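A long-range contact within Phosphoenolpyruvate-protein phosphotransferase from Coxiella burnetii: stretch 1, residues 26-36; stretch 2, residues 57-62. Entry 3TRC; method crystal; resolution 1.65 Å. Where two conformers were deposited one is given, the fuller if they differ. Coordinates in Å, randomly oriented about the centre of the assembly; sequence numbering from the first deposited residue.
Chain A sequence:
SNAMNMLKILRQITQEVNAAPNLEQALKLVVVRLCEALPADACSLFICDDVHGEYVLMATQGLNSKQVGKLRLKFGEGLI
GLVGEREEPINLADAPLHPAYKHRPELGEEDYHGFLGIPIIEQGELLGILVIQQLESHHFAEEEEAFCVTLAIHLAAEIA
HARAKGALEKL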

# COMPACT_ATOMS: atom_id res chain seq x y z
N ALA A 26 10.18 -3.94 -9.94
CA ALA A 26 9.48 -3.21 -8.89
C ALA A 26 10.45 -2.33 -8.11
O ALA A 26 10.15 -1.17 -7.82
CB ALA A 26 8.77 -4.17 -7.95
N LEU A 27 11.61 -2.88 -7.78
CA LEU A 27 12.60 -2.14 -7.01
C LEU A 27 13.12 -0.95 -7.81
O LEU A 27 13.27 0.15 -7.29
CB LEU A 27 13.77 -3.05 -6.63
CG LEU A 27 13.40 -4.30 -5.82
CD1 LEU A 27 14.65 -5.07 -5.41
CD2 LEU A 27 12.57 -3.92 -4.61
N LYS A 28 13.38 -1.17 -9.10
CA LYS A 28 13.95 -0.12 -9.93
C LYS A 28 12.94 1.00 -10.13
O LYS A 28 13.29 2.18 -10.19
CB LYS A 28 14.44 -0.68 -11.26
CG LYS A 28 15.52 -1.74 -11.08
CD LYS A 28 16.39 -1.91 -12.31
CE LYS A 28 17.58 -2.80 -11.97
NZ LYS A 28 18.16 -2.46 -10.64
N LEU A 29 11.67 0.62 -10.21
CA LEU A 29 10.57 1.56 -10.38
C LEU A 29 10.47 2.46 -9.15
O LEU A 29 10.34 3.68 -9.26
CB LEU A 29 9.28 0.77 -10.58
CG LEU A 29 7.88 1.38 -10.60
CD1 LEU A 29 6.92 0.31 -11.09
CD2 LEU A 29 7.47 1.89 -9.24
N VAL A 30 10.55 1.84 -7.98
CA VAL A 30 10.44 2.55 -6.72
C VAL A 30 11.52 3.62 -6.51
O VAL A 30 11.21 4.75 -6.16
CB VAL A 30 10.38 1.56 -5.54
CG1 VAL A 30 10.50 2.29 -4.21
CG2 VAL A 30 9.07 0.76 -5.60
N VAL A 31 12.79 3.28 -6.73
CA VAL A 31 13.84 4.26 -6.48
C VAL A 31 13.72 5.47 -7.41
O VAL A 31 13.99 6.61 -7.01
CB VAL A 31 15.26 3.63 -6.53
CG1 VAL A 31 15.37 2.52 -5.50
CG2 VAL A 31 15.60 3.12 -7.92
N VAL A 32 13.29 5.22 -8.64
CA VAL A 32 13.11 6.31 -9.60
C VAL A 32 11.92 7.17 -9.21
O VAL A 32 12.02 8.40 -9.18
CB VAL A 32 12.91 5.77 -11.04
CG1 VAL A 32 12.46 6.90 -11.96
CG2 VAL A 32 14.19 5.15 -11.56
N ARG A 33 10.81 6.52 -8.90
CA ARG A 33 9.57 7.23 -8.57
C ARG A 33 9.71 8.07 -7.32
O ARG A 33 9.23 9.20 -7.27
CB ARG A 33 8.40 6.24 -8.41
CG ARG A 33 7.94 5.61 -9.71
CD ARG A 33 7.49 6.66 -10.72
NE ARG A 33 6.91 6.05 -11.91
CZ ARG A 33 7.00 6.57 -13.13
NH1 ARG A 33 7.64 7.71 -13.32
NH2 ARG A 33 6.44 5.95 -14.16
N LEU A 34 10.35 7.52 -6.29
CA LEU A 34 10.56 8.26 -5.06
C LEU A 34 11.32 9.55 -5.33
O LEU A 34 10.92 10.62 -4.87
CB LEU A 34 11.32 7.42 -4.02
CG LEU A 34 10.45 6.47 -3.19
CD1 LEU A 34 11.25 5.83 -2.07
CD2 LEU A 34 9.29 7.22 -2.64
N CYS A 35 12.40 9.45 -6.09
CA CYS A 35 13.20 10.63 -6.40
C CYS A 35 12.39 11.67 -7.17
O CYS A 35 12.51 12.87 -6.92
CB CYS A 35 14.46 10.25 -7.16
SG CYS A 35 15.70 9.52 -6.08
N GLU A 36 11.58 11.21 -8.11
CA GLU A 36 10.77 12.12 -8.91
C GLU A 36 9.68 12.78 -8.09
O GLU A 36 9.39 13.97 -8.27
CB GLU A 36 10.10 11.36 -10.07
CG GLU A 36 11.05 10.90 -11.15
CD GLU A 36 10.36 10.00 -12.16
OE1 GLU A 36 9.35 9.36 -11.80
OE2 GLU A 36 10.82 9.95 -13.32
N LEU A 57 23.43 -3.73 -2.47
CA LEU A 57 22.66 -2.75 -3.22
C LEU A 57 21.94 -3.46 -4.37
O LEU A 57 22.56 -4.17 -5.16
CB LEU A 57 23.57 -1.67 -3.78
CG LEU A 57 22.86 -0.59 -4.59
CD1 LEU A 57 21.96 0.25 -3.68
CD2 LEU A 57 23.89 0.29 -5.30
N MSE A 58 20.62 -3.28 -4.45
CA MSE A 58 19.84 -3.97 -5.48
C MSE A 58 19.11 -3.04 -6.45
O MSE A 58 18.62 -3.48 -7.50
CB MSE A 58 18.88 -4.99 -4.83
CG MSE A 58 19.60 -6.19 -4.20
SE MSE A 58 20.69 -7.22 -5.46
CE MSE A 58 19.24 -8.03 -6.48
N ALA A 59 19.06 -1.76 -6.12
CA ALA A 59 18.49 -0.75 -7.01
C ALA A 59 18.92 0.63 -6.53
O ALA A 59 19.04 0.86 -5.33
CB ALA A 59 16.97 -0.85 -7.02
N THR A 60 19.17 1.53 -7.47
CA THR A 60 19.50 2.89 -7.10
C THR A 60 19.11 3.88 -8.18
O THR A 60 19.12 3.58 -9.37
CB THR A 60 21.01 3.06 -6.76
OG1 THR A 60 21.22 4.35 -6.16
CG2 THR A 60 21.87 2.95 -8.03
N GLN A 61 18.73 5.07 -7.72
CA GLN A 61 18.63 6.23 -8.58
C GLN A 61 19.49 7.30 -7.94
O GLN A 61 19.29 7.65 -6.77
CB GLN A 61 17.17 6.68 -8.69
CG GLN A 61 16.98 8.04 -9.34
CD GLN A 61 17.44 8.06 -10.78
OE1 GLN A 61 17.44 7.04 -11.47
NE2 GLN A 61 17.85 9.24 -11.24
N GLY A 62 20.49 7.78 -8.67
CA GLY A 62 21.35 8.82 -8.14
C GLY A 62 22.78 8.35 -7.93
O GLY A 62 23.71 9.15 -8.02
O HOH W 1 18.54 0.49 -10.18

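Helices that pack on strands often do so through one face of the helix, with small side chains where the backbones come closest and longer ones reaching around the margin. The contact between helix 26-36 and strand 57-61 of this phosphotransferase illustrates the principle. The two elements run nearly alongside, their directions 24° apart and their axes 7.0 Å apart at closest approach, and together they bury 383 Å².

Leu27 opens the contact. Its CB lies 3.9 Å from Ala59 CB, and its CD1 reaches Met58 CB, a selenomethionine atom, at 4.3 Å. Ala59 points toward the helix so closely that its CB is also 3.8 Å from Leu27 O; a methyl group suits this narrow gap.

Lys28 leaves the helix sideways, but its extended chain bends at the last torsion and brings the ammonium group to the strand. There NZ donates a weak hydrogen bond to Met58 O at 3.3 Å. It also donates to water 1, with NZ 3.0 Å from the water oxygen, and the same water accepts from Thr60 N, again at 3.0 Å. The polar link thus engages strand backbone while Thr60 turns its own side chain away.

One turn on, buried Val31 continues the apolar face. Its CG1 packs 4.0 Å from Ala59 CB and its CG2 lies 3.6 Å from Thr60 C, so the branched side chain spans successive strand residues. Gln61 then follows, its CB 3.6 Å from Val31 O.

Val32 sits at the side, its CG2 3.8 Å from Gln61 OE1. Cys35 closes the contact, pointing toward the strand with SG 3.8 Å from Gln61 CG. The long glutamine, the residue most covered here, thereby meets three helix residues through its aliphatic portion and its amide end.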